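Local structure of beta-glucosidase (Chaetomella raphigera, 6JXG) at residues T446-L451 with A458-G463; G485-E490 with I501-V506. The protein probably hydrolyses terminal, non-reducing beta-D-glucosyl residues with release of beta-D-glucose, a step in cellulose degradation. All coordinates share one frame; numbering follows the deposited sequence.

Contact 1. Residues T446-L451 with A458-G463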
ATOM      1  N   THR A 446      13.519 -16.399  -3.595  1.00 15.81           N
ATOM      2  CA  THR A 446      14.825 -15.740  -3.873  1.00 15.42           C
ATOM      3  C   THR A 446      14.942 -15.436  -5.362  1.00 15.71           C
ATOM      4  O   THR A 446      14.770 -16.307  -6.192  1.00 14.04           O
ATOM      5  CB  THR A 446      15.951 -16.741  -3.505  1.00 16.61           C
ATOM      6  OG1 THR A 446      15.888 -16.971  -2.108  1.00 15.39           O
ATOM      7  CG2 THR A 446      17.361 -16.200  -3.841  1.00 15.81           C
ATOM      8  N   VAL A 447      15.217 -14.191  -5.695  1.00 14.72           N
ATOM      9  CA  VAL A 447      15.467 -13.785  -7.048  1.00 14.98           C
ATOM     10  C   VAL A 447      16.776 -13.003  -7.076  1.00 15.76           C
ATOM     11  O   VAL A 447      17.007 -12.100  -6.263  1.00 13.31           O
ATOM     12  CB  VAL A 447      14.302 -12.933  -7.612  1.00 15.22           C
ATOM     13  CG1 VAL A 447      14.582 -12.561  -9.062  1.00 18.40           C
ATOM     14  CG2 VAL A 447      12.928 -13.616  -7.484  1.00 16.08           C
ATOM     15  N   ASP A 448      17.658 -13.323  -8.039  1.00 18.29           N
ATOM     16  CA  ASP A 448      19.006 -12.685  -8.101  1.00 17.96           C
ATOM     17  C   ASP A 448      19.681 -12.662  -6.753  1.00 17.04           C
ATOM     18  O   ASP A 448      20.267 -11.666  -6.322  1.00 16.45           O
ATOM     19  CB  ASP A 448      18.953 -11.278  -8.763  1.00 20.43           C
ATOM     20  CG  ASP A 448      18.656 -11.368 -10.207  1.00 24.26           C
ATOM     21  OD1 ASP A 448      18.587 -12.524 -10.663  1.00 32.48           O
ATOM     22  OD2 ASP A 448      18.413 -10.363 -10.920  1.00 23.21           O
ATOM     23  N   GLY A 449      19.618 -13.785  -6.046  1.00 16.89           N
ATOM     24  CA  GLY A 449      20.268 -13.882  -4.731  1.00 14.99           C
ATOM     25  C   GLY A 449      19.623 -13.116  -3.577  1.00 15.00           C
ATOM     26  O   GLY A 449      20.228 -12.971  -2.495  1.00 13.68           O
ATOM     27  N   GLN A 450      18.384 -12.650  -3.754  1.00 15.20           N
ATOM     28  CA  GLN A 450      17.725 -11.764  -2.747  1.00 14.53           C
ATOM     29  C   GLN A 450      16.417 -12.448  -2.332  1.00 14.85           C
ATOM     30  O   GLN A 450      15.511 -12.607  -3.140  1.00 13.89           O
ATOM     31  CB  GLN A 450      17.482 -10.387  -3.363  1.00 15.25           C
ATOM     32  CG  GLN A 450      18.805  -9.692  -3.608  1.00 15.49           C
ATOM     33  CD  GLN A 450      18.755  -8.539  -4.585  1.00 14.89           C
ATOM     34  OE1 GLN A 450      18.475  -7.394  -4.214  1.00 15.46           O
ATOM     35  NE2 GLN A 450      19.082  -8.819  -5.812  1.00 13.97           N
ATOM     36  N   LEU A 451      16.408 -12.911  -1.093  1.00 15.00           N
ATOM     37  CA  LEU A 451      15.292 -13.600  -0.468  1.00 14.66           C
ATOM     38  C   LEU A 451      14.336 -12.486   0.047  1.00 14.69           C
ATOM     39  O   LEU A 451      14.460 -12.033   1.186  1.00 13.65           O
ATOM     40  CB  LEU A 451      15.800 -14.369   0.700  1.00 16.06           C
ATOM     41  CG  LEU A 451      15.035 -15.650   1.143  1.00 19.39           C
ATOM     42  CD1 LEU A 451      15.235 -16.005   2.559  1.00 19.50           C
ATOM     43  CD2 LEU A 451      13.630 -15.866   0.630  1.00 20.00           C
ATOM     44  N   ALA A 458      20.395  -0.019  -5.642  1.00 13.17           N
ATOM     45  CA  ALA A 458      20.882   0.110  -7.008  1.00 13.30           C
ATOM     46  C   ALA A 458      19.893  -0.499  -7.996  1.00 13.21           C
ATOM     47  O   ALA A 458      19.289  -1.535  -7.687  1.00 14.64           O
ATOM     48  CB  ALA A 458      22.230  -0.603  -7.107  1.00 13.58           C
ATOM     49  N   PRO A 459      19.784   0.050  -9.212  1.00 13.22           N
ATOM     50  CA  PRO A 459      18.983  -0.645 -10.220  1.00 13.39           C
ATOM     51  C   PRO A 459      19.357  -2.125 -10.454  1.00 13.65           C
ATOM     52  O   PRO A 459      20.528  -2.505 -10.358  1.00 13.18           O
ATOM     53  CB  PRO A 459      19.209   0.195 -11.482  1.00 13.93           C
ATOM     54  CG  PRO A 459      19.459   1.561 -10.979  1.00 14.18           C
ATOM     55  CD  PRO A 459      20.307   1.326  -9.755  1.00 13.43           C
ATOM     56  N   TRP A 460      18.340  -2.975 -10.672  1.00 13.79           N
ATOM     57  CA  TRP A 460      18.544  -4.378 -10.941  1.00 12.48           C
ATOM     58  C   TRP A 460      19.046  -4.554 -12.364  1.00 13.71           C
ATOM     59  O   TRP A 460      18.970  -3.632 -13.206  1.00 13.85           O
ATOM     60  CB  TRP A 460      17.159  -5.086 -10.749  1.00 14.26           C
ATOM     61  CG  TRP A 460      16.877  -5.461  -9.330  1.00 14.74           C
ATOM     62  CD1 TRP A 460      17.141  -4.722  -8.197  1.00 14.68           C
ATOM     63  CD2 TRP A 460      16.411  -6.732  -8.881  1.00 15.98           C
ATOM     64  NE1 TRP A 460      16.834  -5.430  -7.089  1.00 14.94           N
ATOM     65  CE2 TRP A 460      16.391  -6.679  -7.459  1.00 17.74           C
ATOM     66  CE3 TRP A 460      16.064  -7.930  -9.536  1.00 16.98           C
ATOM     67  CZ2 TRP A 460      15.994  -7.775  -6.673  1.00 17.22           C
ATOM     68  CZ3 TRP A 460      15.669  -9.021  -8.740  1.00 16.35           C
ATOM     69  CH2 TRP A 460      15.616  -8.916  -7.345  1.00 17.38           C
ATOM     70  N   ASN A 461      19.443  -5.764 -12.727  1.00 13.59           N
ATOM     71  CA  ASN A 461      19.760  -6.047 -14.137  1.00 15.73           C
ATOM     72  C   ASN A 461      20.836  -5.090 -14.737  1.00 15.28           C
ATOM     73  O   ASN A 461      20.760  -4.770 -15.868  1.00 17.33           O
ATOM     74  CB  ASN A 461      18.501  -6.098 -15.006  1.00 15.33           C
ATOM     75  CG  ASN A 461      17.586  -7.252 -14.618  1.00 15.65           C
ATOM     76  OD1 ASN A 461      18.031  -8.194 -14.011  1.00 15.43           O
ATOM     77  ND2 ASN A 461      16.342  -7.176 -14.983  1.00 13.89           N
ATOM     78  N   ASN A 462      21.804  -4.659 -13.929  1.00 17.64           N
ATOM     79  CA  ASN A 462      22.845  -3.772 -14.407  1.00 19.51           C
ATOM     80  C   ASN A 462      22.261  -2.509 -15.031  1.00 17.86           C
ATOM     81  O   ASN A 462      22.769  -1.990 -15.995  1.00 16.43           O
ATOM     82  CB  ASN A 462      23.735  -4.525 -15.408  1.00 21.80           C
ATOM     83  CG  ASN A 462      24.423  -5.706 -14.764  1.00 25.76           C
ATOM     84  OD1 ASN A 462      25.047  -5.543 -13.740  1.00 29.58           O
ATOM     85  ND2 ASN A 462      24.265  -6.885 -15.312  1.00 33.29           N
ATOM     86  N   GLY A 463      21.201  -1.991 -14.430  1.00 17.20           N
ATOM     87  CA  GLY A 463      20.472  -0.896 -15.009  1.00 17.27           C
ATOM     88  C   GLY A 463      21.347   0.357 -15.076  1.00 16.02           C
ATOM     89  O   GLY A 463      21.313   1.105 -16.043  1.00 15.68           O
TER
HETATM   90  O   HOH W   1      19.522  -7.780 -10.745  1.00 19.10           O
HETATM   91  O   HOH W   2      16.815 -10.311 -12.745  1.00 26.97           O
HETATM   92  O   HOH W   3      18.965  -4.886  -5.035  1.00 19.15           O

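Contact 2. Residues G485-E490 with I501-V506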
ATOM      1  N   GLY A 485      10.564   0.563  -5.293  1.00 10.97           N
ATOM      2  CA  GLY A 485      10.888   1.469  -4.227  1.00 11.78           C
ATOM      3  C   GLY A 485      12.060   2.345  -4.540  1.00 11.63           C
ATOM      4  O   GLY A 485      12.592   2.243  -5.628  1.00 13.33           O
ATOM      5  N   PRO A 486      12.481   3.155  -3.576  1.00 12.17           N
ATOM      6  CA  PRO A 486      13.598   4.081  -3.763  1.00 12.40           C
ATOM      7  C   PRO A 486      14.814   3.407  -4.368  1.00 12.09           C
ATOM      8  O   PRO A 486      15.147   2.228  -4.066  1.00 11.80           O
ATOM      9  CB  PRO A 486      13.929   4.529  -2.327  1.00 12.76           C
ATOM     10  CG  PRO A 486      12.728   4.244  -1.520  1.00 12.27           C
ATOM     11  CD  PRO A 486      11.983   3.158  -2.185  1.00 12.82           C
ATOM     12  N   LEU A 487      15.491   4.165  -5.201  1.00 13.17           N
ATOM     13  CA  LEU A 487      16.761   3.811  -5.751  1.00 11.87           C
ATOM     14  C   LEU A 487      17.686   5.068  -5.633  1.00 13.69           C
ATOM     15  O   LEU A 487      17.227   6.190  -5.695  1.00 13.43           O
ATOM     16  CB  LEU A 487      16.658   3.409  -7.215  1.00 12.23           C
ATOM     17  CG  LEU A 487      15.866   2.171  -7.542  1.00 12.00           C
ATOM     18  CD1 LEU A 487      15.615   2.046  -9.002  1.00 13.13           C
ATOM     19  CD2 LEU A 487      16.735   1.017  -7.019  1.00 13.56           C
ATOM     20  N   ILE A 488      18.985   4.827  -5.562  1.00 14.22           N
ATOM     21  CA  ILE A 488      19.965   5.905  -5.603  1.00 15.52           C
ATOM     22  C   ILE A 488      20.239   6.123  -7.099  1.00 13.72           C
ATOM     23  O   ILE A 488      20.628   5.217  -7.813  1.00 15.97           O
ATOM     24  CB  ILE A 488      21.247   5.517  -4.826  1.00 16.96           C
ATOM     25  CG1 ILE A 488      20.924   5.067  -3.397  1.00 15.95           C
ATOM     26  CG2 ILE A 488      22.303   6.635  -4.891  1.00 16.54           C
ATOM     27  CD1 ILE A 488      20.268   6.118  -2.504  1.00 16.54           C
ATOM     28  N   LEU A 489      20.029   7.344  -7.539  1.00 13.44           N
ATOM     29  CA  LEU A 489      20.064   7.696  -8.926  1.00 14.82           C
ATOM     30  C   LEU A 489      21.277   8.583  -9.263  1.00 15.74           C
ATOM     31  O   LEU A 489      21.387   9.016 -10.406  1.00 15.98           O
ATOM     32  CB  LEU A 489      18.797   8.407  -9.317  1.00 16.13           C
ATOM     33  CG  LEU A 489      17.496   7.642  -9.076  1.00 17.22           C
ATOM     34  CD1 LEU A 489      16.278   8.425  -9.563  1.00 17.23           C
ATOM     35  CD2 LEU A 489      17.601   6.343  -9.833  1.00 17.16           C
ATOM     36  N   GLU A 490      22.176   8.789  -8.300  1.00 16.22           N
ATOM     37  CA  GLU A 490      23.308   9.702  -8.478  1.00 17.59           C
ATOM     38  C   GLU A 490      24.150   9.345  -9.721  1.00 17.72           C
ATOM     39  O   GLU A 490      24.502  10.210 -10.490  1.00 16.70           O
ATOM     40  CB  GLU A 490      24.216   9.704  -7.246  1.00 18.85           C
ATOM     41  CG  GLU A 490      23.527  10.196  -5.986  1.00 18.71           C
ATOM     42  CD  GLU A 490      22.933  11.582  -6.142  1.00 21.78           C
ATOM     43  OE1 GLU A 490      21.700  11.746  -6.189  1.00 18.95           O
ATOM     44  OE2 GLU A 490      23.714  12.531  -6.269  1.00 21.34           O
ATOM     45  N   ILE A 501      13.924  11.861 -16.498  1.00 13.28           N
ATOM     46  CA  ILE A 501      13.813  10.634 -15.747  1.00 13.38           C
ATOM     47  C   ILE A 501      12.325  10.504 -15.333  1.00 13.90           C
ATOM     48  O   ILE A 501      11.774  11.373 -14.655  1.00 12.46           O
ATOM     49  CB  ILE A 501      14.723  10.624 -14.515  1.00 14.11           C
ATOM     50  CG1 ILE A 501      16.182  10.755 -14.927  1.00 15.06           C
ATOM     51  CG2 ILE A 501      14.579   9.325 -13.763  1.00 14.29           C
ATOM     52  CD1 ILE A 501      17.071  10.826 -13.726  1.00 16.55           C
ATOM     53  N   VAL A 502      11.705   9.414 -15.788  1.00 13.45           N
ATOM     54  CA  VAL A 502      10.318   9.103 -15.467  1.00 13.19           C
ATOM     55  C   VAL A 502      10.258   7.961 -14.471  1.00 12.55           C
ATOM     56  O   VAL A 502      10.654   6.865 -14.796  1.00 14.32           O
ATOM     57  CB  VAL A 502       9.613   8.684 -16.743  1.00 13.27           C
ATOM     58  CG1 VAL A 502       8.180   8.346 -16.435  1.00 14.25           C
ATOM     59  CG2 VAL A 502       9.835   9.781 -17.825  1.00 14.56           C
ATOM     60  N   TRP A 503       9.831   8.243 -13.234  1.00 13.16           N
ATOM     61  CA  TRP A 503       9.675   7.238 -12.195  1.00 12.85           C
ATOM     62  C   TRP A 503       8.267   6.642 -12.382  1.00 13.56           C
ATOM     63  O   TRP A 503       7.249   7.155 -11.856  1.00 13.18           O
ATOM     64  CB  TRP A 503       9.868   7.912 -10.848  1.00 14.89           C
ATOM     65  CG  TRP A 503       9.960   7.048  -9.740  1.00 14.12           C
ATOM     66  CD1 TRP A 503       8.943   6.755  -8.879  1.00 13.44           C
ATOM     67  CD2 TRP A 503      11.131   6.388  -9.258  1.00 13.35           C
ATOM     68  NE1 TRP A 503       9.399   5.892  -7.925  1.00 13.86           N
ATOM     69  CE2 TRP A 503      10.750   5.664  -8.109  1.00 13.18           C
ATOM     70  CE3 TRP A 503      12.447   6.319  -9.682  1.00 13.57           C
ATOM     71  CZ2 TRP A 503      11.617   4.869  -7.427  1.00 12.07           C
ATOM     72  CZ3 TRP A 503      13.322   5.504  -9.004  1.00 13.30           C
ATOM     73  CH2 TRP A 503      12.914   4.796  -7.886  1.00 12.90           C
ATOM     74  N   ALA A 504       8.209   5.553 -13.125  1.00 12.31           N
ATOM     75  CA  ALA A 504       6.914   5.048 -13.616  1.00 13.90           C
ATOM     76  C   ALA A 504       6.273   4.053 -12.657  1.00 14.74           C
ATOM     77  O   ALA A 504       5.098   3.708 -12.815  1.00 15.79           O
ATOM     78  CB  ALA A 504       7.142   4.368 -14.952  1.00 15.70           C
ATOM     79  N   GLY A 505       7.061   3.564 -11.687  1.00 14.00           N
ATOM     80  CA  GLY A 505       6.590   2.639 -10.660  1.00 13.09           C
ATOM     81  C   GLY A 505       6.294   1.246 -11.151  1.00 13.38           C
ATOM     82  O   GLY A 505       6.903   0.798 -12.120  1.00 13.14           O
ATOM     83  N   VAL A 506       5.307   0.590 -10.522  1.00 13.00           N
ATOM     84  CA  VAL A 506       4.968  -0.799 -10.752  1.00 13.43           C
ATOM     85  C   VAL A 506       3.444  -0.871 -10.728  1.00 12.26           C
ATOM     86  O   VAL A 506       2.799  -0.758  -9.698  1.00 11.09           O
ATOM     87  CB  VAL A 506       5.652  -1.772  -9.770  1.00 15.42           C
ATOM     88  CG1 VAL A 506       7.120  -1.915 -10.141  1.00 17.63           C
ATOM     89  CG2 VAL A 506       5.638  -1.224  -8.351  1.00 17.49           C
TER

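Contact 1. Residues T446-L451 with A458-G463
Trp460, from the loop 458-463, lays its indole against Val447, Asp448 and Gln450 of the hairpin 446-451. From CB the side chain leaves beside its own backbone N (chi1 -85°), which sends the six-membered ring toward the type I' turn of Val447 to Gln450. Past CG, the pyrrole NE1 makes a weak bond to a water that also lies 2.7 Å from Gln450 OE1, an oxygen bonded as well by the backbone N of Asn455. On the benzo side, CE3 lies 3.7 Å from Asp448 OD2, whose carboxylate is tilted by 27° from the ring. CZ3 then meets Val447 CG1 at 3.7 Å, the methyl sitting in the ring plane at its edge, and at the far tip CH2 comes to 3.6 Å from Val447 O. The remaining corner, CZ2, is roofed by the Gln450 amide: NE2 stands 3.3 Å above the ring plane, displaced toward the rim, with the two planes 31° apart.

That amide is fixed from within the hairpin, since Gln450 NE2 gives a nearly straight bond to Asp448 O (3.1 Å). Asp448 OD2, on the same side of the ring as the amide, receives a second water that accepts from Asn461 N, with 2.8 Å on each leg. Asn461 itself is anchored through ND2 to Asp375 O. The Trp460 backbone bonds to Thr437 of strand 431-438, and so the loop ties the hairpin to the sheet of the family 3 C-terminal domain. Direct contact is therefore packing against an aromatic ring, whereas the polar links between hairpin and loop pass through water.

Contact 2. Residues G485-E490 with I501-V506
Gly485 O is approached from two directions: Ser483 OG hydrogen-bonds to it, and the benzo edge of Trp503 presses up to it, with CZ2 3.3 Å away. The oxygen lies close to the indole plane, so it faces the weakly positive C-H rim of the ring and not its pi cloud. CH2, the next atom round the rim, is 3.4 Å from the same Gly485 O.

Trp503 stands at the end of strand 498-503. Its CG is anti to the backbone N (chi1 -170°), and this carries the indole across to the loop of 485-490. The CD1 methyls of Leu487 and Leu489 lie on opposite sides of the indole plane, both approaching obliquely. Leu487 wraps the tip with much of its length: CB, CG and CD1 each come to 4.0 Å from Trp503 CH2, and the backbone N of Leu487 is 3.8 Å from that same carbon. Leu489 reaches in with a single methyl, CD1, 4.2 Å from Trp503 CZ3. The side-chain contacts are apolar.

The pyrrole end of the indole is held separately, since Trp503 NE1 hydrogen-bonds to Tyr531 OH. A buried N-H is thereby satisfied and the ring's rotation fixed, while Ile481 and Leu337 on the neighbouring strands also touch it. The arrangement belongs to a beta-alpha-beta crossover: strand 477-483 leads through this loop and the short helix 490-493 into the adjacent parallel strand 498-503, within the six-stranded mixed sheet of the family 3 C-terminal alpha/beta domain.

Both contacts lie in the glycosyl hydrolase family 3 C-terminal domain, their centres about 15 Å apart, and they follow one another in series along the chain. Contact 1 occupies the hairpin and loop between strand 431-438 and helix 463-471; contact 2 follows strand 477-483 and runs through the end of strand 498-503 into the loop beyond. These three strands are consecutive in the six-stranded mixed sheet, so the two contacts belong to successive connections of the same sheet. They also touch: Leu487 CD2 packs 3.6 Å from Ala458 C, and Ile488 pairs by backbone with Leu457. The loop 458-463, which holds Trp460 against the hairpin, thus packs directly on the loop 485-490 that meets Trp503.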